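Local coordinates for structural protein ORF273 (Acidianus two-tailed virus, PDB 4ART), which is a virion structural protein of an archaeal virus, with a new fold that is stable to heat and acid, though its precise role is not established, at residues V198-P203 / T209-L214. Sequence-based numbering, arbitrary orientation.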
ATOM      1  N   VAL A 198     -14.349   2.689  11.361  1.00 28.42           N
ATOM      2  CA  VAL A 198     -14.481   3.348  10.053  1.00 28.69           C
ATOM      3  C   VAL A 198     -14.047   2.412   8.927  1.00 30.20           C
ATOM      4  O   VAL A 198     -14.799   2.246   7.951  1.00 28.72           O
ATOM      5  CB  VAL A 198     -13.740   4.742   9.982  1.00 31.92           C
ATOM      6  CG1 VAL A 198     -13.790   5.377   8.591  1.00 30.75           C
ATOM      7  CG2 VAL A 198     -14.198   5.698  11.073  1.00 32.41           C
ATOM      8  N   ALA A 199     -12.874   1.761   9.086  1.00 25.17           N
ATOM      9  CA  ALA A 199     -12.264   0.967   8.021  1.00 23.78           C
ATOM     10  C   ALA A 199     -12.596  -0.504   7.960  1.00 27.75           C
ATOM     11  O   ALA A 199     -12.549  -1.089   6.878  1.00 28.06           O
ATOM     12  CB  ALA A 199     -10.768   1.142   8.071  1.00 24.50           C
ATOM     13  N   GLU A 200     -12.831  -1.125   9.117  1.00 24.85           N
ATOM     14  CA  GLU A 200     -12.985  -2.588   9.248  1.00 24.20           C
ATOM     15  C   GLU A 200     -14.306  -3.092   9.808  1.00 29.00           C
ATOM     16  O   GLU A 200     -14.515  -4.311   9.839  1.00 30.55           O
ATOM     17  CB  GLU A 200     -11.877  -3.125  10.167  1.00 25.02           C
ATOM     18  CG  GLU A 200     -10.471  -2.795   9.739  1.00 23.41           C
ATOM     19  CD  GLU A 200      -9.472  -3.229  10.785  1.00 36.08           C
ATOM     20  OE1 GLU A 200      -9.136  -4.430  10.810  1.00 31.13           O
ATOM     21  OE2 GLU A 200      -9.005  -2.376  11.565  1.00 27.83           O
ATOM     22  N   GLU A 201     -15.177  -2.205  10.297  1.00 26.51           N
ATOM     23  CA  GLU A 201     -16.433  -2.662  10.902  1.00 28.32           C
ATOM     24  C   GLU A 201     -17.709  -2.276  10.195  1.00 34.52           C
ATOM     25  O   GLU A 201     -18.527  -3.148   9.888  1.00 35.88           O
ATOM     26  CB  GLU A 201     -16.487  -2.391  12.422  1.00 30.20           C
ATOM     27  CG  GLU A 201     -15.339  -3.053  13.185  1.00 40.75           C
ATOM     28  CD  GLU A 201     -15.295  -2.860  14.689  1.00 68.28           C
ATOM     29  OE1 GLU A 201     -15.808  -1.833  15.189  1.00 65.06           O
ATOM     30  OE2 GLU A 201     -14.697  -3.724  15.369  1.00 73.30           O
ATOM     31  N   GLN A 202     -17.894  -0.985   9.935  1.00 32.09           N
ATOM     32  CA  GLN A 202     -19.133  -0.515   9.307  1.00 31.95           C
ATOM     33  C   GLN A 202     -19.277  -0.937   7.839  1.00 37.60           C
ATOM     34  O   GLN A 202     -18.318  -0.760   7.079  1.00 35.17           O
ATOM     35  CB  GLN A 202     -19.267   1.019   9.426  1.00 32.37           C
ATOM     36  CG  GLN A 202     -18.232   1.773   8.571  1.00 32.88           C
ATOM     37  CD  GLN A 202     -18.406   3.254   8.445  1.00 39.94           C
ATOM     38  OE1 GLN A 202     -19.476   3.812   8.681  1.00 37.63           O
ATOM     39  NE2 GLN A 202     -17.361   3.904   7.958  1.00 28.39           N
ATOM     40  N   PRO A 203     -20.458  -1.427   7.383  1.00 36.34           N
ATOM     41  CA  PRO A 203     -20.613  -1.618   5.934  1.00 36.56           C
ATOM     42  C   PRO A 203     -20.789  -0.220   5.331  1.00 41.08           C
ATOM     43  O   PRO A 203     -21.728   0.513   5.658  1.00 44.59           O
ATOM     44  CB  PRO A 203     -21.860  -2.495   5.791  1.00 39.53           C
ATOM     45  CG  PRO A 203     -22.633  -2.321   7.073  1.00 44.23           C
ATOM     46  CD  PRO A 203     -21.727  -1.665   8.115  1.00 39.53           C
ATOM     47  N   THR A 209     -17.273  -3.582   4.158  1.00 26.12           N
ATOM     48  CA  THR A 209     -16.479  -2.709   5.009  1.00 25.08           C
ATOM     49  C   THR A 209     -15.545  -1.991   4.025  1.00 29.87           C
ATOM     50  O   THR A 209     -15.378  -2.465   2.891  1.00 28.38           O
ATOM     51  CB  THR A 209     -15.666  -3.488   6.009  1.00 24.61           C
ATOM     52  OG1 THR A 209     -14.749  -4.346   5.331  1.00 27.34           O
ATOM     53  CG2 THR A 209     -16.494  -4.235   7.010  1.00 28.99           C
ATOM     54  N   TYR A 210     -14.941  -0.872   4.453  1.00 27.72           N
ATOM     55  CA  TYR A 210     -14.042  -0.066   3.614  1.00 25.67           C
ATOM     56  C   TYR A 210     -12.840  -0.859   3.107  1.00 28.49           C
ATOM     57  O   TYR A 210     -12.436  -0.698   1.953  1.00 26.01           O
ATOM     58  CB  TYR A 210     -13.566   1.156   4.413  1.00 26.41           C
ATOM     59  CG  TYR A 210     -12.754   2.131   3.589  1.00 29.75           C
ATOM     60  CD1 TYR A 210     -13.376   3.068   2.764  1.00 31.77           C
ATOM     61  CD2 TYR A 210     -11.362   2.114   3.627  1.00 31.11           C
ATOM     62  CE1 TYR A 210     -12.628   3.956   1.987  1.00 33.05           C
ATOM     63  CE2 TYR A 210     -10.608   2.972   2.831  1.00 32.04           C
ATOM     64  CZ  TYR A 210     -11.245   3.910   2.040  1.00 35.28           C
ATOM     65  OH  TYR A 210     -10.490   4.776   1.306  1.00 37.26           O
ATOM     66  N   ASP A 211     -12.227  -1.670   3.983  1.00 24.69           N
ATOM     67  CA  ASP A 211     -11.046  -2.437   3.595  1.00 23.29           C
ATOM     68  C   ASP A 211     -11.359  -3.471   2.513  1.00 26.07           C
ATOM     69  O   ASP A 211     -10.564  -3.650   1.596  1.00 26.33           O
ATOM     70  CB  ASP A 211     -10.333  -3.026   4.838  1.00 23.83           C
ATOM     71  CG  ASP A 211      -9.552  -1.989   5.656  1.00 28.04           C
ATOM     72  OD1 ASP A 211      -9.571  -0.803   5.281  1.00 26.57           O
ATOM     73  OD2 ASP A 211      -8.936  -2.371   6.700  1.00 27.01           O
ATOM     74  N   GLU A 212     -12.548  -4.103   2.570  1.00 22.69           N
ATOM     75  CA  GLU A 212     -12.993  -5.018   1.498  1.00 23.56           C
ATOM     76  C   GLU A 212     -13.238  -4.222   0.210  1.00 28.95           C
ATOM     77  O   GLU A 212     -12.944  -4.709  -0.882  1.00 29.06           O
ATOM     78  CB  GLU A 212     -14.333  -5.637   1.872  1.00 25.18           C
ATOM     79  CG  GLU A 212     -14.218  -6.646   2.974  1.00 27.96           C
ATOM     80  CD  GLU A 212     -15.571  -7.130   3.410  1.00 26.26           C
ATOM     81  OE1 GLU A 212     -16.297  -6.368   4.095  1.00 34.59           O
ATOM     82  OE2 GLU A 212     -15.933  -8.251   2.995  1.00 29.07           O
ATOM     83  N   ALA A 213     -13.790  -2.997   0.344  1.00 26.90           N
ATOM     84  CA  ALA A 213     -14.079  -2.133  -0.809  1.00 26.61           C
ATOM     85  C   ALA A 213     -12.809  -1.639  -1.519  1.00 30.98           C
ATOM     86  O   ALA A 213     -12.864  -1.269  -2.684  1.00 31.95           O
ATOM     87  CB  ALA A 213     -14.953  -0.957  -0.381  1.00 27.13           C
ATOM     88  N   LEU A 214     -11.662  -1.656  -0.842  1.00 29.77           N
ATOM     89  CA  LEU A 214     -10.399  -1.300  -1.481  1.00 30.06           C
ATOM     90  C   LEU A 214      -9.915  -2.551  -2.231  1.00 32.14           C
ATOM     91  O   LEU A 214      -9.519  -2.461  -3.380  1.00 31.55           O
ATOM     92  CB  LEU A 214      -9.326  -0.937  -0.418  1.00 31.77           C
ATOM     93  CG  LEU A 214      -9.369   0.426   0.293  1.00 37.49           C
ATOM     94  CD1 LEU A 214      -8.306   0.472   1.386  1.00 37.35           C
ATOM     95  CD2 LEU A 214      -9.149   1.583  -0.686  1.00 41.49           C
TER
HETATM   96  O   HOH W   1     -15.799  -0.165   7.202  1.00 23.67           O
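Ala199 and Asp211 join the last turn of helix 188-201 to the first turn of helix 210-221, a helix-loop-helix in which the C-terminal end of one helix meets the N-terminal end of the next. The direct link is backbone to backbone: Asp211 N donates to Ala199 O over 3.0 Å, nearly along the C=O axis.

A water makes a second polar link. It donates to Val198 O and Gln202 O and accepts from Tyr210 N at 3.0 Å, tying three backbone groups together. From the loop that follows the first helix, the Gln202 side chain turns back, and its NE2 reaches Val198 O (3.1 Å) in the carbonyl plane, on a lone pair; Leu169 O also receives NE2, and Arg170 holds OE1.

Thr209 is the N-cap residue. Its CA points a hydrogen almost straight at Gln202 O, a CA-H...O contact of 3.4 Å, while the methyl CG2 rests 3.5 Å from Glu200 O. Glu212 OE1 accepts Thr209 N at 3.0 Å, as in one half of a capping box; the N-H comes from the anti side, 30° out of the carboxylate plane.

With CG anti to the backbone N (chi1 -174°), the Tyr210 ring swings away from the first helix toward Leu110, Ile113 and Leu169, leaving CB beside Ala199 O. The carboxylates of Glu200 and Asp211 face the second subunit: Thr209 OG1 of the second subunit is hydrogen-bonded to Glu200 OE1, and Arg215 of that subunit forms a salt bridge with Asp211 OD1, which probably eases the crowding of acids. Within the chain the two acids touch through carbon, Glu200 CG lying 3.4 Å from Asp211 OD2.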